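Local coordinates for B12-binding domain-containing protein (Kitasatospora setae, PDB 6WTE) that probably transfers methyl groups as a cobalamin-dependent member of the radical SAM family, carrying both a bound cobalamin and a [4Fe-4S] cluster, at residues C134-A137 with T138-E142; E388-R391 with A392-A396. All coordinates share one frame; numbering follows the deposited sequence.

Contact 1. Residues C134-A137 with T138-E142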
loop_
_atom_site.group_PDB
_atom_site.type_symbol
_atom_site.label_atom_id
_atom_site.label_comp_id
_atom_site.label_asym_id
_atom_site.label_seq_id
_atom_site.Cartn_x
_atom_site.Cartn_y
_atom_site.Cartn_z
ATOM N N CYS A 134 1.866 19.389 -10.649
ATOM C CA CYS A 134 2.094 20.260 -11.797
ATOM C C CYS A 134 1.770 21.708 -11.466
ATOM O O CYS A 134 2.487 22.620 -11.888
ATOM C CB CYS A 134 1.267 19.808 -12.993
ATOM S SG CYS A 134 1.902 18.324 -13.784
ATOM N N GLU A 135 0.671 21.943 -10.742
ATOM C CA GLU A 135 0.350 23.312 -10.359
ATOM C C GLU A 135 1.402 23.866 -9.412
ATOM O O GLU A 135 1.805 25.025 -9.537
ATOM C CB GLU A 135 -1.046 23.381 -9.734
ATOM C CG GLU A 135 -2.149 23.022 -10.719
ATOM C CD GLU A 135 -3.541 23.374 -10.226
ATOM O OE1 GLU A 135 -3.662 24.130 -9.236
ATOM O OE2 GLU A 135 -4.518 22.890 -10.839
ATOM N N LEU A 136 1.886 23.036 -8.483
ATOM C CA LEU A 136 2.941 23.472 -7.573
ATOM C C LEU A 136 4.220 23.806 -8.335
ATOM O O LEU A 136 4.816 24.870 -8.132
ATOM C CB LEU A 136 3.199 22.392 -6.520
ATOM C CG LEU A 136 4.295 22.688 -5.485
ATOM C CD1 LEU A 136 3.987 23.932 -4.657
ATOM C CD2 LEU A 136 4.532 21.479 -4.586
ATOM N N ALA A 137 4.644 22.915 -9.234
ATOM C CA ALA A 137 5.840 23.183 -10.028
ATOM C C ALA A 137 5.684 24.462 -10.840
ATOM O O ALA A 137 6.643 25.228 -10.998
ATOM C CB ALA A 137 6.147 21.995 -10.944
ATOM N N THR A 138 4.482 24.716 -11.360
ATOM C CA THR A 138 4.264 25.944 -12.114
ATOM C C THR A 138 4.402 27.165 -11.212
ATOM O O THR A 138 5.067 28.140 -11.579
ATOM C CB THR A 138 2.889 25.925 -12.784
ATOM O OG1 THR A 138 2.817 24.831 -13.708
ATOM C CG2 THR A 138 2.638 27.224 -13.538
ATOM N N ALA A 139 3.805 27.121 -10.018
ATOM C CA ALA A 139 3.894 28.261 -9.110
ATOM C C ALA A 139 5.340 28.536 -8.703
ATOM O O ALA A 139 5.800 29.684 -8.739
ATOM C CB ALA A 139 3.018 28.019 -7.877
ATOM N N ILE A 140 6.075 27.490 -8.319
ATOM C CA ILE A 140 7.458 27.673 -7.881
ATOM C C ILE A 140 8.307 28.218 -9.025
ATOM O O ILE A 140 9.043 29.204 -8.868
ATOM C CB ILE A 140 8.031 26.350 -7.338
ATOM C CG1 ILE A 140 7.140 25.773 -6.232
ATOM C CG2 ILE A 140 9.452 26.550 -6.828
ATOM C CD1 ILE A 140 6.926 26.700 -5.065
ATOM N N SER A 141 8.190 27.600 -10.204
ATOM C CA SER A 141 8.991 28.012 -11.352
ATOM C C SER A 141 8.745 29.473 -11.710
ATOM O O SER A 141 9.671 30.187 -12.112
ATOM C CB SER A 141 8.683 27.115 -12.550
ATOM O OG SER A 141 9.346 27.584 -13.711
ATOM N N GLU A 142 7.506 29.932 -11.576
ATOM C CA GLU A 142 7.144 31.304 -11.899
ATOM C C GLU A 142 7.324 32.257 -10.725
ATOM O O GLU A 142 7.016 33.445 -10.860
ATOM C CB GLU A 142 5.693 31.359 -12.395
ATOM C CG GLU A 142 5.449 30.567 -13.675
ATOM C CD GLU A 142 3.996 30.586 -14.118
ATOM O OE1 GLU A 142 3.737 30.379 -15.323
ATOM O OE2 GLU A 142 3.112 30.804 -13.264
#
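Thr138 grips the carbonyl of Cys134 twice in the last two turns of helix 130-141, an alpha-helix of the B12-binding domain. Its backbone N and its OG1 each lie 2.9 Å from Cys134 O and approach from opposite faces of the carbonyl plane. The first torsion (chi1 -62°) sets OG1 beside the threonine's own backbone N, from where the hydroxyl folds back on the preceding turn and its polar atom is satisfied within the helix. On a different face of the helix, Leu136 and Ile140 run alongside each other in the same direction, with Leu136 CD1 4.0 Å from Ile140 CG1. Backbone bonds from Ala139 N to Glu135 O and from Ser141 N to Ala137 O, both 2.9 Å, continue the i to i+4 ladder.

Further out, Leu63 of strand 63-67 touches Leu136 and Ala137, while Cys134 and Ala137 pack on Leu29 of helix 20-31. These contacts hold the helix against two other elements of the same domain; Glu130, in its first turn, binds cobalamin. Near the C-terminal end Ser141 OG bonds to Ser2 O. On the leucine face, the straightest bond of the ladder runs from Ile140 N to Leu136 O, with an N-H...O angle of 173°.

Contact 2. Residues E388-R391 with A392-A396; sequences ETVR and ACVDA
Residues 388-391 and 392-396 meet as successive turns of one alpha-helix, 387-398, which makes the crossover between parallel strands 373-380 and 404-412 in a beta-alpha-beta unit of the radical SAM core. The contact is local and carried mainly by the backbone. Ala392 N donates to Glu388 O at 3.0 Å and Cys393 N to Thr389 O at 3.1 Å, both tilted some 30° from the carbonyl plane. The bond from Val394 N to Val390 O is shorter, 2.8 Å, and nearly linear.

Val390 and Val394 supply the apolar side-chain contact, their branches set at a slant to each other with Val390 CG1 4.2 Å from Val394 CG2. Rotation about the CA-CB bond of Val394 (chi1 165°) puts CG2 next to the valine's own N, over the preceding turn and 3.4 Å from Val390 O. Both valines and Cys393 touch Phe380 of strand 373-380. Thr389, one turn before Cys393, is also buried, and its OG1 bonds to Glu385 OE2.

Glu388, Arg391 and Asp395 are exposed. Glu388 OE2 forms a salt bridge with Arg338. Asp395 N donates to Arg391 O at 2.9 Å, while the aspartate's CG lies 3.3 Å from the same oxygen. Because main-chain bonds join the turns, the side chains are left to pack on Phe380 or to carry charge at the exposed positions.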
loop_
_atom_site.group_PDB
_atom_site.type_symbol
_atom_site.label_atom_id
_atom_site.label_comp_id
_atom_site.label_asym_id
_atom_site.label_seq_id
_atom_site.Cartn_x
_atom_site.Cartn_y
_atom_site.Cartn_z
ATOM N N GLU A 388 -12.103 -19.294 19.587
ATOM C CA GLU A 388 -13.011 -20.131 18.810
ATOM C C GLU A 388 -13.358 -19.495 17.470
ATOM O O GLU A 388 -13.569 -20.220 16.488
ATOM C CB GLU A 388 -14.281 -20.451 19.612
ATOM C CG GLU A 388 -15.309 -19.337 19.718
ATOM C CD GLU A 388 -16.427 -19.457 18.692
ATOM O OE1 GLU A 388 -17.459 -18.772 18.855
ATOM O OE2 GLU A 388 -16.283 -20.244 17.732
ATOM N N THR A 389 -13.400 -18.159 17.392
ATOM C CA THR A 389 -13.643 -17.522 16.100
ATOM C C THR A 389 -12.448 -17.703 15.168
ATOM O O THR A 389 -12.624 -17.888 13.959
ATOM C CB THR A 389 -13.980 -16.035 16.265
ATOM O OG1 THR A 389 -12.894 -15.343 16.896
ATOM C CG2 THR A 389 -15.263 -15.849 17.080
ATOM N N VAL A 390 -11.227 -17.676 15.709
ATOM C CA VAL A 390 -10.045 -17.925 14.881
ATOM C C VAL A 390 -10.060 -19.351 14.339
ATOM O O VAL A 390 -9.863 -19.578 13.137
ATOM C CB VAL A 390 -8.756 -17.643 15.673
ATOM C CG1 VAL A 390 -7.532 -17.984 14.820
ATOM C CG2 VAL A 390 -8.702 -16.195 16.099
ATOM N N ARG A 391 -10.288 -20.336 15.215
ATOM C CA ARG A 391 -10.297 -21.733 14.775
ATOM C C ARG A 391 -11.344 -21.967 13.697
ATOM O O ARG A 391 -11.085 -22.669 12.708
ATOM C CB ARG A 391 -10.560 -22.668 15.956
ATOM C CG ARG A 391 -9.473 -22.707 16.997
ATOM C CD ARG A 391 -9.683 -23.869 17.954
ATOM N NE ARG A 391 -8.921 -23.696 19.188
ATOM C CZ ARG A 391 -9.450 -23.286 20.337
ATOM N NH1 ARG A 391 -10.747 -23.014 20.413
ATOM N NH2 ARG A 391 -8.681 -23.156 21.410
ATOM N N ALA A 392 -12.537 -21.394 13.875
ATOM C CA ALA A 392 -13.592 -21.565 12.882
ATOM C C ALA A 392 -13.161 -21.019 11.530
ATOM O O ALA A 392 -13.410 -21.643 10.491
ATOM C CB ALA A 392 -14.870 -20.877 13.351
ATOM N N CYS A 393 -12.506 -19.856 11.524
ATOM C CA CYS A 393 -12.029 -19.288 10.269
ATOM C C CYS A 393 -10.901 -20.121 9.674
ATOM O O CYS A 393 -10.899 -20.396 8.467
ATOM C CB CYS A 393 -11.573 -17.843 10.484
ATOM S SG CYS A 393 -11.041 -17.047 8.964
ATOM N N VAL A 394 -9.936 -20.539 10.501
ATOM C CA VAL A 394 -8.846 -21.380 10.009
ATOM C C VAL A 394 -9.406 -22.625 9.338
ATOM O O VAL A 394 -9.049 -22.949 8.199
ATOM C CB VAL A 394 -7.882 -21.747 11.153
ATOM C CG1 VAL A 394 -6.979 -22.910 10.744
ATOM C CG2 VAL A 394 -7.038 -20.537 11.541
ATOM N N ASP A 395 -10.320 -23.320 10.023
ATOM C CA ASP A 395 -10.865 -24.567 9.489
ATOM C C ASP A 395 -11.579 -24.344 8.164
ATOM O O ASP A 395 -11.402 -25.118 7.215
ATOM C CB ASP A 395 -11.820 -25.201 10.503
ATOM C CG ASP A 395 -11.091 -25.808 11.685
ATOM O OD1 ASP A 395 -9.856 -25.959 11.611
ATOM O OD2 ASP A 395 -11.755 -26.135 12.687
ATOM N N ALA A 396 -12.398 -23.296 8.081
ATOM C CA ALA A 396 -13.152 -23.052 6.857
ATOM C C ALA A 396 -12.244 -22.590 5.723
ATOM O O ALA A 396 -12.378 -23.055 4.585
ATOM C CB ALA A 396 -14.246 -22.024 7.116
#

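Contacts 1 and 2 belong to different domains and share no element: their centres are about 54 Å apart, on opposite sides of the chain's centre. Each is a pair of successive helical turns and only partly buried, with one exposed residue among the eight that touch in contact 1 and three among the eight in contact 2. Residues 134-142 end a helix of the cobalamin-binding domain whose start reaches the cofactor, and a side-chain hydroxyl adds to the backbone ladder. Residues 388-396 lie in the crossover helix of a beta-alpha-beta unit, away from the annotated sites, where only backbone donors join the turns.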